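PDB 3CLK: transcription regulator from Lactobacillus plantarum WCFS1, which probably regulates transcription as a dimer, this part being the two-lobed periplasmic-binding-protein-like domain expected to sense a small effector. Local coordinates for residues E52-K55 with H56-T60; I112-Q115 with A116-L120; P137-G140 with R141-A145; G222-M225 with C226-R230; D239-Q242 with M243-G247. All coordinates share one frame; numbering follows the deposited sequence.

Contact 1 (E52-K55 with H56-T60); sequences EEQK and HALLT
The imidazole of H56 lies beside the side chain of E52, and its CD2 does the touching, 3.6 Å from E52 CB. The carbonyl oxygen of E52 and the carbonyl carbon of K55 both approach this ring at a slant. H56 owes the position to its first torsion, which sets CG beside the backbone N (chi1 -72°) and folds the ring back toward the preceding turn. The carboxylate of E52 turns away to K55, making a long salt bridge between K55 NZ and OE2 at 3.9 Å. The K55 chain is bent at chi2 and chi4, and farther along the helix its CE rests against L59 CD1 at 3.9 Å, the two side chains running alongside each other. The backbone holds the turn together: H56 N gives a nearly straight bond to E52 O (2.9 Å), and L59 N bonds to K55 O (3.1 Å). The carbonyl oxygen of H56 is gripped twice, by T60 N and by T60 OG1, which come from opposite faces of its plane. The buried side of the turn faces helix 78-86, where L58 packs on L83, while H56 itself packs on N40 of the second subunit. With an alanine at H56, E52 CB would probably lose its ring neighbour and N40 of the second subunit its packing partner. This is the amphipathic helix 53-63 of a Rossmann-like beta-alpha-beta crossover, linking parallel strands 41-44 and 68-72, with its polar side turned to the dimer partner.

Contact 2 (I112-Q115 with A116-L120); sequences IGYQ and ATNLL
A116 and I112 meet on the inner side of helix 109-121, an amphipathic helix that lies on the sheet of its lobe in the periplasmic-binding-protein fold. Packing is close there. The methyl CB of A116 sits 3.3 Å from I112 O, the same oxygen that accepts A116 N at 2.9 Å, and it also packs on V218 and I190 of the strands below. At the next residue, G113 O takes two donors of a single residue, T117 N at 3.1 Å and T117 OG1, though the hydroxyl is less surely placed. T117 also packs on Y147, A150 and L151 of helix 138-153, so this part of the helix is wedged between sheet and neighbouring helix.

The other side, carrying Y114, Q115 and N118, is partly open to solvent and more loosely built. Q115 is extended beyond CG and packs on V270, and its NE2 bonds back to D111 OD2. Y114 extends outward, with CG opposite the backbone N across the CA-CB bond (chi1 -173°), and its hydroxyl is hydrogen-bonded to E153 OE1. The ring also has a cation-pi partner in K149, whose charge would probably draw on the pi electrons and so ease the approach of the N118 oxygen. N118 leans back toward this ring with its amide plane turned 68° from the ring plane, so the carboxamide is not stacked. The oxygen alone comes over the ring face, toward the phenol end: N118 OD1 is 3.4 Å from Y114 CZ.

Contact 3 (P137-G140 with R141-A145); sequences PYTG and RKRLA
Y138 sends its ring outward with CG opposite the backbone N (chi1 178°), while K142, a turn later, starts with CG beside the backbone N (chi1 -56°) and bends at every bond after that. The two side chains are thereby brought together: K142 CG lies squarely over the ring face, 3.8 Å from its centroid and 11° off the normal, a CH-pi contact. The repeated bends then curl the rest of the lysine along the ring to the phenol end, where NZ makes a weak hydrogen bond to Y138 OH at 2.9 Å.

A second pair forms on the inner side. T139 and R143 run alongside each other, and T139 CG2 sits over one face of the guanidinium, 3.7 Å from R143 NE. The arginine is buried and fully extended; its polar end is anchored outside the turn, where NE bridges to D109 OD1, so the methyl against its face and the carboxylate at NE together probably limit its rotation.

Under both pairs runs regular backbone bonding. P137, at the N-cap position, offers its O to R141 N (2.9 Å), and R143 N meets T139 O at 3.1 Å in the carbonyl plane. These are the opening turns of helix 138-153, which follows strand 128-131 and precedes strand 163-164 in a beta-alpha-beta unit of the Rossmann-like lobe.

Contact 4 (G222-M225 with C226-R230); sequences GTEM and CKITR
I228 reaches back over M225, and its side chain can be followed from CB outward. At CB the chain forks. The CG2 branch turns to the carbonyl of E224, ending 3.6 Å from E224 O. The other branch takes the crowded position between backbone N and carbonyl carbon (chi1 69°), which lays CG1 against M225 O at 3.2 Å. The tip, CD1, then comes up to the selenium of M225, a selenomethionine, with SE 3.5 Å away; the two run alongside each other. Cutting I228 back to an alanine would probably leave the selenium without its CD1 neighbour and M225 less firmly held.

Beneath these side chains the backbone coils through bonds to residues three positions on. C226 N meets T223 O at 2.9 Å in a nearly straight N-H...O line, but from above the carbonyl plane, and K227 N reaches E224 O at 2.8 Å. T223 also folds its hydroxyl onto the chain: OG1 accepts from M225 N at 3.3 Å, forming an ST turn, and takes a further bond from N21 ND2. C226 is tucked inward, its SG resting on G222 CA at 3.6 Å.

The apolar pair faces the dimer partner. M225 packs on M225 of the second subunit, and I228 O accepts a bond from N202 of that chain. The arrangement is thus an ST turn followed by successive turns closed by i-to-i+3 bonds, in the loop between strands 216-219 and 234-237, placed at the subunit interface.

Contact 5 (D239-Q242 with M243-G247); sequences DFFQ and MGVTG
M243 and F240 make a Met-aromatic contact in the first turns of helix 240-256, which D239 caps at its N-terminal end. M243, a selenomethionine, runs back extended along the helix beside the phenylalanine; its SE is 5.4 Å from the ring centroid and meets the ring obliquely. The methyl CE beyond it touches F240 CD1 at 4.0 Å. Both residues are buried, F240 packing on Q25 and I26 of helix 22-34 and M243 on S107 and Q238.

V245 turns toward the preceding turn and uses its two methyls differently. CG2 meets F241 at CE2, 3.6 Å away, approaching the ring at a slant, while CG1 faces the amide nitrogen of Q242.

Q242 is held at both ends. Its backbone N bonds to D239 OD1 at 3.0 Å, the capping bond, with the carboxylate met from above its plane. Its backbone O accepts T246 N almost straight, at 2.9 Å. The side chain begins trans to the backbone N and then bends at the next bond (chi2 53°), which turns it forward along the helix so that the carboxamide crosses over V245 to T246. There NE2 donates within the amide plane to T246 OG1 at 2.7 Å, with an N-H...O angle of 153°.

In the fold
The five turns are spread over both lobes. Contact 1 and contact 5 belong to the lobe with the parallel sheet; contacts 2, 3 and 4 belong to the one with the mixed sheet. Contacts 2 and 3 touch, I112 CD1 lying 4.1 Å from R143 NH2. Contacts 4 and 5 meet where T223 CG2 packs on F240 CE2 at 3.9 Å, a link from one lobe to the other. Contact 3 comes within about 6 Å of contact 5, nearest atoms, probably beside the cleft between the lobes, where relatives of this fold bind their effector. Contacts 1 and 4, about 33 Å apart between centres, both reach the second subunit, so each lobe joins the dimer.

Contact 1 (E52-K55 with H56-T60)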
# COMPACT_ATOMS: atom_id res chain seq x y z
N GLU B 52 -14.71 -17.67 -8.60
CA GLU B 52 -15.95 -17.38 -7.89
C GLU B 52 -15.74 -16.29 -6.86
O GLU B 52 -16.71 -15.67 -6.40
CB GLU B 52 -16.48 -18.64 -7.21
CG GLU B 52 -16.92 -19.73 -8.19
CD GLU B 52 -18.05 -19.27 -9.09
OE1 GLU B 52 -17.88 -18.23 -9.78
OE2 GLU B 52 -19.10 -19.94 -9.13
N GLU B 53 -14.49 -16.06 -6.48
CA GLU B 53 -14.16 -15.02 -5.51
C GLU B 53 -14.82 -13.74 -6.00
O GLU B 53 -15.25 -12.89 -5.22
CB GLU B 53 -12.64 -14.82 -5.46
CG GLU B 53 -12.07 -14.17 -6.71
CD GLU B 53 -10.55 -14.30 -6.82
OE1 GLU B 53 -9.97 -13.69 -7.74
OE2 GLU B 53 -9.96 -15.02 -5.99
N GLN B 54 -14.92 -13.64 -7.33
CA GLN B 54 -15.50 -12.50 -8.00
C GLN B 54 -17.02 -12.51 -7.94
O GLN B 54 -17.64 -11.60 -7.37
CB GLN B 54 -15.03 -12.50 -9.45
CG GLN B 54 -15.51 -11.35 -10.29
CD GLN B 54 -14.71 -11.22 -11.56
OE1 GLN B 54 -13.52 -10.93 -11.52
NE2 GLN B 54 -15.35 -11.46 -12.70
N LYS B 55 -17.63 -13.53 -8.53
CA LYS B 55 -19.08 -13.67 -8.55
C LYS B 55 -19.66 -13.42 -7.16
O LYS B 55 -20.68 -12.74 -7.02
CB LYS B 55 -19.44 -15.07 -9.04
CG LYS B 55 -20.92 -15.33 -9.29
CD LYS B 55 -21.64 -15.72 -8.02
CE LYS B 55 -22.83 -16.61 -8.34
NZ LYS B 55 -22.39 -17.85 -9.05
N HIS B 56 -19.01 -13.96 -6.13
CA HIS B 56 -19.47 -13.79 -4.76
C HIS B 56 -19.26 -12.37 -4.24
O HIS B 56 -19.95 -11.92 -3.33
CB HIS B 56 -18.77 -14.79 -3.85
CG HIS B 56 -19.24 -16.20 -4.05
ND1 HIS B 56 -20.50 -16.62 -3.70
CD2 HIS B 56 -18.62 -17.27 -4.61
CE1 HIS B 56 -20.65 -17.89 -4.04
NE2 HIS B 56 -19.53 -18.31 -4.59
N ALA B 57 -18.28 -11.68 -4.81
CA ALA B 57 -18.01 -10.31 -4.40
C ALA B 57 -19.19 -9.47 -4.87
O ALA B 57 -19.73 -8.66 -4.11
CB ALA B 57 -16.71 -9.82 -5.03
N LEU B 58 -19.60 -9.66 -6.12
CA LEU B 58 -20.72 -8.92 -6.68
C LEU B 58 -21.98 -9.17 -5.86
O LEU B 58 -22.67 -8.23 -5.47
CB LEU B 58 -20.99 -9.32 -8.14
CG LEU B 58 -20.03 -8.87 -9.24
CD1 LEU B 58 -19.84 -7.35 -9.17
CD2 LEU B 58 -18.70 -9.57 -9.09
N LEU B 59 -22.28 -10.44 -5.61
CA LEU B 59 -23.47 -10.77 -4.84
C LEU B 59 -23.39 -10.21 -3.43
O LEU B 59 -24.39 -9.75 -2.89
CB LEU B 59 -23.70 -12.28 -4.78
CG LEU B 59 -24.25 -12.94 -6.06
CD1 LEU B 59 -24.65 -14.38 -5.75
CD2 LEU B 59 -25.47 -12.17 -6.57
N THR B 60 -22.21 -10.23 -2.83
CA THR B 60 -22.05 -9.70 -1.49
C THR B 60 -22.44 -8.23 -1.45
O THR B 60 -22.95 -7.74 -0.44
CB THR B 60 -20.60 -9.83 -0.98
OG1 THR B 60 -20.22 -11.21 -0.93
CG2 THR B 60 -20.47 -9.22 0.41

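Contact 2 (I112-Q115 with A116-L120)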
# COMPACT_ATOMS: atom_id res chain seq x y z
N ILE B 112 -0.79 7.86 -21.45
CA ILE B 112 0.16 7.64 -20.36
C ILE B 112 1.46 7.15 -20.97
O ILE B 112 2.53 7.68 -20.67
CB ILE B 112 -0.35 6.60 -19.34
CG1 ILE B 112 -1.44 7.21 -18.46
CG2 ILE B 112 0.83 6.09 -18.48
CD1 ILE B 112 -1.92 6.31 -17.34
N GLY B 113 1.36 6.14 -21.82
CA GLY B 113 2.54 5.58 -22.46
C GLY B 113 3.23 6.61 -23.34
O GLY B 113 4.47 6.65 -23.44
N TYR B 114 2.41 7.44 -23.98
CA TYR B 114 2.87 8.50 -24.87
C TYR B 114 3.65 9.56 -24.09
O TYR B 114 4.76 9.91 -24.48
CB TYR B 114 1.67 9.15 -25.55
CG TYR B 114 2.01 10.16 -26.63
CD1 TYR B 114 2.59 9.76 -27.83
CD2 TYR B 114 1.71 11.51 -26.46
CE1 TYR B 114 2.85 10.68 -28.85
CE2 TYR B 114 1.96 12.43 -27.46
CZ TYR B 114 2.53 12.02 -28.66
OH TYR B 114 2.75 12.95 -29.65
N GLN B 115 3.08 10.06 -23.00
CA GLN B 115 3.75 11.07 -22.19
C GLN B 115 5.01 10.55 -21.48
O GLN B 115 6.02 11.25 -21.41
CB GLN B 115 2.78 11.64 -21.15
CG GLN B 115 1.80 12.64 -21.76
CD GLN B 115 0.99 13.37 -20.70
OE1 GLN B 115 1.54 13.91 -19.74
NE2 GLN B 115 -0.32 13.41 -20.89
N ALA B 116 4.94 9.34 -20.95
CA ALA B 116 6.08 8.74 -20.26
C ALA B 116 7.28 8.65 -21.20
O ALA B 116 8.41 8.99 -20.84
CB ALA B 116 5.71 7.34 -19.75
N THR B 117 7.02 8.18 -22.41
CA THR B 117 8.06 8.00 -23.41
C THR B 117 8.61 9.33 -23.92
O THR B 117 9.83 9.49 -24.05
CB THR B 117 7.54 7.16 -24.58
OG1 THR B 117 6.96 5.95 -24.07
CG2 THR B 117 8.67 6.81 -25.53
N ASN B 118 7.73 10.28 -24.22
CA ASN B 118 8.19 11.58 -24.70
C ASN B 118 9.01 12.31 -23.65
O ASN B 118 9.90 13.09 -23.98
CB ASN B 118 7.00 12.45 -25.13
CG ASN B 118 6.54 12.14 -26.55
OD1 ASN B 118 5.43 12.50 -26.95
ND2 ASN B 118 7.41 11.50 -27.32
N LEU B 119 8.70 12.06 -22.38
CA LEU B 119 9.44 12.70 -21.30
C LEU B 119 10.93 12.36 -21.45
O LEU B 119 11.80 13.23 -21.28
CB LEU B 119 8.91 12.23 -19.94
CG LEU B 119 9.36 13.00 -18.68
CD1 LEU B 119 8.44 12.67 -17.51
CD2 LEU B 119 10.81 12.64 -18.35
N LEU B 120 11.22 11.10 -21.77
CA LEU B 120 12.61 10.67 -21.95
C LEU B 120 13.15 11.18 -23.29
O LEU B 120 14.29 11.64 -23.38
CB LEU B 120 12.72 9.14 -21.89
CG LEU B 120 12.41 8.49 -20.52
CD1 LEU B 120 12.36 6.97 -20.65
CD2 LEU B 120 13.48 8.90 -19.53

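Contact 3 (P137-G140 with R141-A145)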
# COMPACT_ATOMS: atom_id res chain seq x y z
N PRO B 137 -4.35 -7.43 -21.93
CA PRO B 137 -5.54 -6.64 -21.61
C PRO B 137 -5.52 -5.19 -22.12
O PRO B 137 -4.46 -4.65 -22.43
CB PRO B 137 -5.60 -6.73 -20.08
CG PRO B 137 -4.17 -6.89 -19.68
CD PRO B 137 -3.65 -7.87 -20.71
N TYR B 138 -6.70 -4.60 -22.19
CA TYR B 138 -6.92 -3.23 -22.65
C TYR B 138 -5.91 -2.22 -22.10
O TYR B 138 -5.28 -1.48 -22.86
CB TYR B 138 -8.33 -2.78 -22.26
CG TYR B 138 -8.66 -1.36 -22.64
CD1 TYR B 138 -9.27 -1.08 -23.87
CD2 TYR B 138 -8.36 -0.30 -21.79
CE1 TYR B 138 -9.57 0.23 -24.23
CE2 TYR B 138 -8.66 1.01 -22.14
CZ TYR B 138 -9.26 1.26 -23.36
OH TYR B 138 -9.57 2.55 -23.70
N THR B 139 -5.79 -2.17 -20.78
CA THR B 139 -4.87 -1.25 -20.11
C THR B 139 -3.47 -1.31 -20.71
O THR B 139 -2.96 -0.31 -21.22
CB THR B 139 -4.77 -1.58 -18.61
OG1 THR B 139 -6.06 -1.46 -18.00
CG2 THR B 139 -3.80 -0.62 -17.93
N GLY B 140 -2.86 -2.48 -20.62
CA GLY B 140 -1.52 -2.67 -21.15
C GLY B 140 -1.39 -2.42 -22.63
O GLY B 140 -0.42 -1.83 -23.09
N ARG B 141 -2.37 -2.89 -23.40
CA ARG B 141 -2.36 -2.69 -24.84
C ARG B 141 -2.26 -1.21 -25.20
O ARG B 141 -1.46 -0.83 -26.04
CB ARG B 141 -3.63 -3.27 -25.47
CG ARG B 141 -3.82 -2.99 -26.96
CD ARG B 141 -2.74 -3.66 -27.80
NE ARG B 141 -1.58 -2.81 -28.02
CZ ARG B 141 -0.33 -3.26 -28.10
NH1 ARG B 141 -0.07 -4.55 -27.96
NH2 ARG B 141 0.67 -2.41 -28.33
N LYS B 142 -3.08 -0.40 -24.54
CA LYS B 142 -3.10 1.04 -24.80
C LYS B 142 -1.81 1.75 -24.40
O LYS B 142 -1.28 2.54 -25.17
CB LYS B 142 -4.29 1.68 -24.09
CG LYS B 142 -5.63 1.04 -24.46
CD LYS B 142 -5.84 1.02 -25.96
CE LYS B 142 -6.43 2.33 -26.47
NZ LYS B 142 -7.85 2.50 -26.04
N ARG B 143 -1.31 1.46 -23.21
CA ARG B 143 -0.08 2.09 -22.75
C ARG B 143 1.07 1.76 -23.71
O ARG B 143 1.85 2.64 -24.06
CB ARG B 143 0.27 1.62 -21.33
CG ARG B 143 -0.75 2.08 -20.30
CD ARG B 143 -0.35 1.71 -18.88
NE ARG B 143 -1.39 2.16 -17.95
CZ ARG B 143 -1.31 2.07 -16.62
NH1 ARG B 143 -0.24 1.55 -16.05
NH2 ARG B 143 -2.33 2.48 -15.88
N LEU B 144 1.14 0.52 -24.15
CA LEU B 144 2.20 0.12 -25.07
C LEU B 144 2.03 0.81 -26.42
O LEU B 144 3.01 1.20 -27.04
CB LEU B 144 2.21 -1.40 -25.27
CG LEU B 144 3.44 -1.95 -26.00
CD1 LEU B 144 4.67 -1.81 -25.10
CD2 LEU B 144 3.23 -3.41 -26.39
N ALA B 145 0.78 0.96 -26.87
CA ALA B 145 0.54 1.63 -28.15
C ALA B 145 1.03 3.07 -28.06
O ALA B 145 1.58 3.60 -29.02
CB ALA B 145 -0.96 1.59 -28.50

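Contact 4 (G222-M225 with C226-R230)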
# COMPACT_ATOMS: atom_id res chain seq x y z
N GLY B 222 2.74 7.22 -9.92
CA GLY B 222 3.10 8.34 -9.05
C GLY B 222 2.51 8.36 -7.65
O GLY B 222 2.15 9.42 -7.14
N THR B 223 2.40 7.19 -7.03
CA THR B 223 1.87 7.10 -5.67
C THR B 223 3.03 7.40 -4.72
O THR B 223 4.15 7.63 -5.17
CB THR B 223 1.35 5.69 -5.36
OG1 THR B 223 2.46 4.80 -5.20
CG2 THR B 223 0.49 5.18 -6.51
N GLU B 224 2.77 7.36 -3.41
CA GLU B 224 3.79 7.63 -2.40
C GLU B 224 5.06 6.81 -2.62
O GLU B 224 6.16 7.24 -2.28
CB GLU B 224 3.24 7.37 -0.99
CG GLU B 224 4.28 7.55 0.12
CD GLU B 224 3.67 7.68 1.52
OE1 GLU B 224 2.91 6.77 1.93
OE2 GLU B 224 3.96 8.68 2.20
N MSE B 225 4.91 5.62 -3.19
CA MSE B 225 6.06 4.76 -3.46
C MSE B 225 7.18 5.47 -4.24
O MSE B 225 8.34 5.07 -4.16
CB MSE B 225 5.63 3.50 -4.21
CG MSE B 225 4.72 2.58 -3.42
SE MSE B 225 5.53 1.90 -1.79
CE MSE B 225 4.78 0.12 -1.84
N CYS B 226 6.84 6.51 -4.99
CA CYS B 226 7.84 7.25 -5.77
C CYS B 226 8.73 8.15 -4.92
O CYS B 226 9.83 8.52 -5.34
CB CYS B 226 7.18 8.11 -6.85
SG CYS B 226 6.44 7.18 -8.21
N LYS B 227 8.25 8.51 -3.73
CA LYS B 227 9.00 9.39 -2.84
C LYS B 227 9.79 8.66 -1.76
O LYS B 227 10.40 9.30 -0.90
CB LYS B 227 8.04 10.39 -2.18
CG LYS B 227 7.69 11.59 -3.06
CD LYS B 227 8.77 12.67 -2.97
CE LYS B 227 8.70 13.66 -4.14
NZ LYS B 227 7.35 14.27 -4.35
N ILE B 228 9.80 7.33 -1.80
CA ILE B 228 10.53 6.57 -0.78
C ILE B 228 11.79 5.87 -1.29
O ILE B 228 12.55 5.33 -0.50
CB ILE B 228 9.63 5.49 -0.14
CG1 ILE B 228 9.31 4.40 -1.16
CG2 ILE B 228 8.36 6.14 0.40
CD1 ILE B 228 8.58 3.20 -0.57
N THR B 229 12.01 5.88 -2.60
CA THR B 229 13.21 5.25 -3.14
C THR B 229 14.29 6.30 -3.33
O THR B 229 14.00 7.50 -3.36
CB THR B 229 12.94 4.58 -4.50
OG1 THR B 229 12.46 5.56 -5.43
CG2 THR B 229 11.91 3.48 -4.35
N ARG B 230 15.53 5.86 -3.45
CA ARG B 230 16.65 6.76 -3.67
C ARG B 230 17.36 6.31 -4.94
O ARG B 230 17.97 5.24 -4.97
CB ARG B 230 17.64 6.70 -2.50
CG ARG B 230 17.09 7.24 -1.18
CD ARG B 230 16.69 8.71 -1.27
NE ARG B 230 15.25 8.86 -1.43
CZ ARG B 230 14.52 9.80 -0.83
NH1 ARG B 230 15.10 10.68 -0.03
NH2 ARG B 230 13.21 9.83 -1.01

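Contact 5 (D239-Q242 with M243-G247)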
# COMPACT_ATOMS: atom_id res chain seq x y z
N ASP B 239 -4.43 10.80 -11.40
CA ASP B 239 -5.18 11.45 -10.35
C ASP B 239 -6.22 10.48 -9.81
O ASP B 239 -7.41 10.66 -10.03
CB ASP B 239 -5.86 12.71 -10.87
CG ASP B 239 -6.37 13.60 -9.75
OD1 ASP B 239 -6.58 13.10 -8.64
OD2 ASP B 239 -6.56 14.81 -9.99
N PHE B 240 -5.75 9.46 -9.09
CA PHE B 240 -6.62 8.44 -8.51
C PHE B 240 -7.69 9.05 -7.62
O PHE B 240 -8.85 8.64 -7.64
CB PHE B 240 -5.80 7.44 -7.69
CG PHE B 240 -4.75 6.70 -8.48
CD1 PHE B 240 -5.11 5.85 -9.52
CD2 PHE B 240 -3.39 6.83 -8.17
CE1 PHE B 240 -4.14 5.14 -10.25
CE2 PHE B 240 -2.42 6.13 -8.88
CZ PHE B 240 -2.79 5.28 -9.92
N PHE B 241 -7.29 10.03 -6.82
CA PHE B 241 -8.22 10.69 -5.91
C PHE B 241 -9.43 11.19 -6.69
O PHE B 241 -10.57 10.91 -6.34
CB PHE B 241 -7.54 11.87 -5.21
CG PHE B 241 -8.33 12.43 -4.07
CD1 PHE B 241 -8.21 11.89 -2.79
CD2 PHE B 241 -9.20 13.50 -4.26
CE1 PHE B 241 -8.95 12.41 -1.72
CE2 PHE B 241 -9.94 14.02 -3.20
CZ PHE B 241 -9.81 13.48 -1.93
N GLN B 242 -9.16 11.94 -7.75
CA GLN B 242 -10.22 12.49 -8.58
C GLN B 242 -11.09 11.40 -9.19
O GLN B 242 -12.29 11.58 -9.34
CB GLN B 242 -9.62 13.36 -9.69
CG GLN B 242 -10.68 14.09 -10.51
CD GLN B 242 -11.63 14.90 -9.65
OE1 GLN B 242 -11.20 15.68 -8.79
NE2 GLN B 242 -12.93 14.73 -9.87
N MSE B 243 -10.49 10.27 -9.53
CA MSE B 243 -11.27 9.17 -10.09
C MSE B 243 -12.33 8.78 -9.07
O MSE B 243 -13.49 8.56 -9.43
CB MSE B 243 -10.38 7.96 -10.36
CG MSE B 243 -9.37 8.18 -11.45
SE MSE B 243 -8.43 6.55 -11.84
CE MSE B 243 -6.89 7.31 -12.75
N GLY B 244 -11.91 8.72 -7.82
CA GLY B 244 -12.81 8.36 -6.74
C GLY B 244 -13.89 9.40 -6.50
O GLY B 244 -15.04 9.06 -6.21
N VAL B 245 -13.50 10.67 -6.60
CA VAL B 245 -14.45 11.76 -6.41
C VAL B 245 -15.53 11.70 -7.50
O VAL B 245 -16.72 11.65 -7.21
CB VAL B 245 -13.75 13.13 -6.49
CG1 VAL B 245 -14.79 14.26 -6.49
CG2 VAL B 245 -12.81 13.28 -5.31
N THR B 246 -15.08 11.68 -8.75
CA THR B 246 -15.97 11.63 -9.91
C THR B 246 -16.86 10.40 -9.88
O THR B 246 -18.06 10.47 -10.21
CB THR B 246 -15.14 11.64 -11.21
OG1 THR B 246 -14.25 12.77 -11.20
CG2 THR B 246 -16.05 11.75 -12.43
N GLY B 247 -16.29 9.27 -9.50
CA GLY B 247 -17.06 8.04 -9.43
C GLY B 247 -18.31 8.21 -8.59
O GLY B 247 -19.40 7.87 -9.01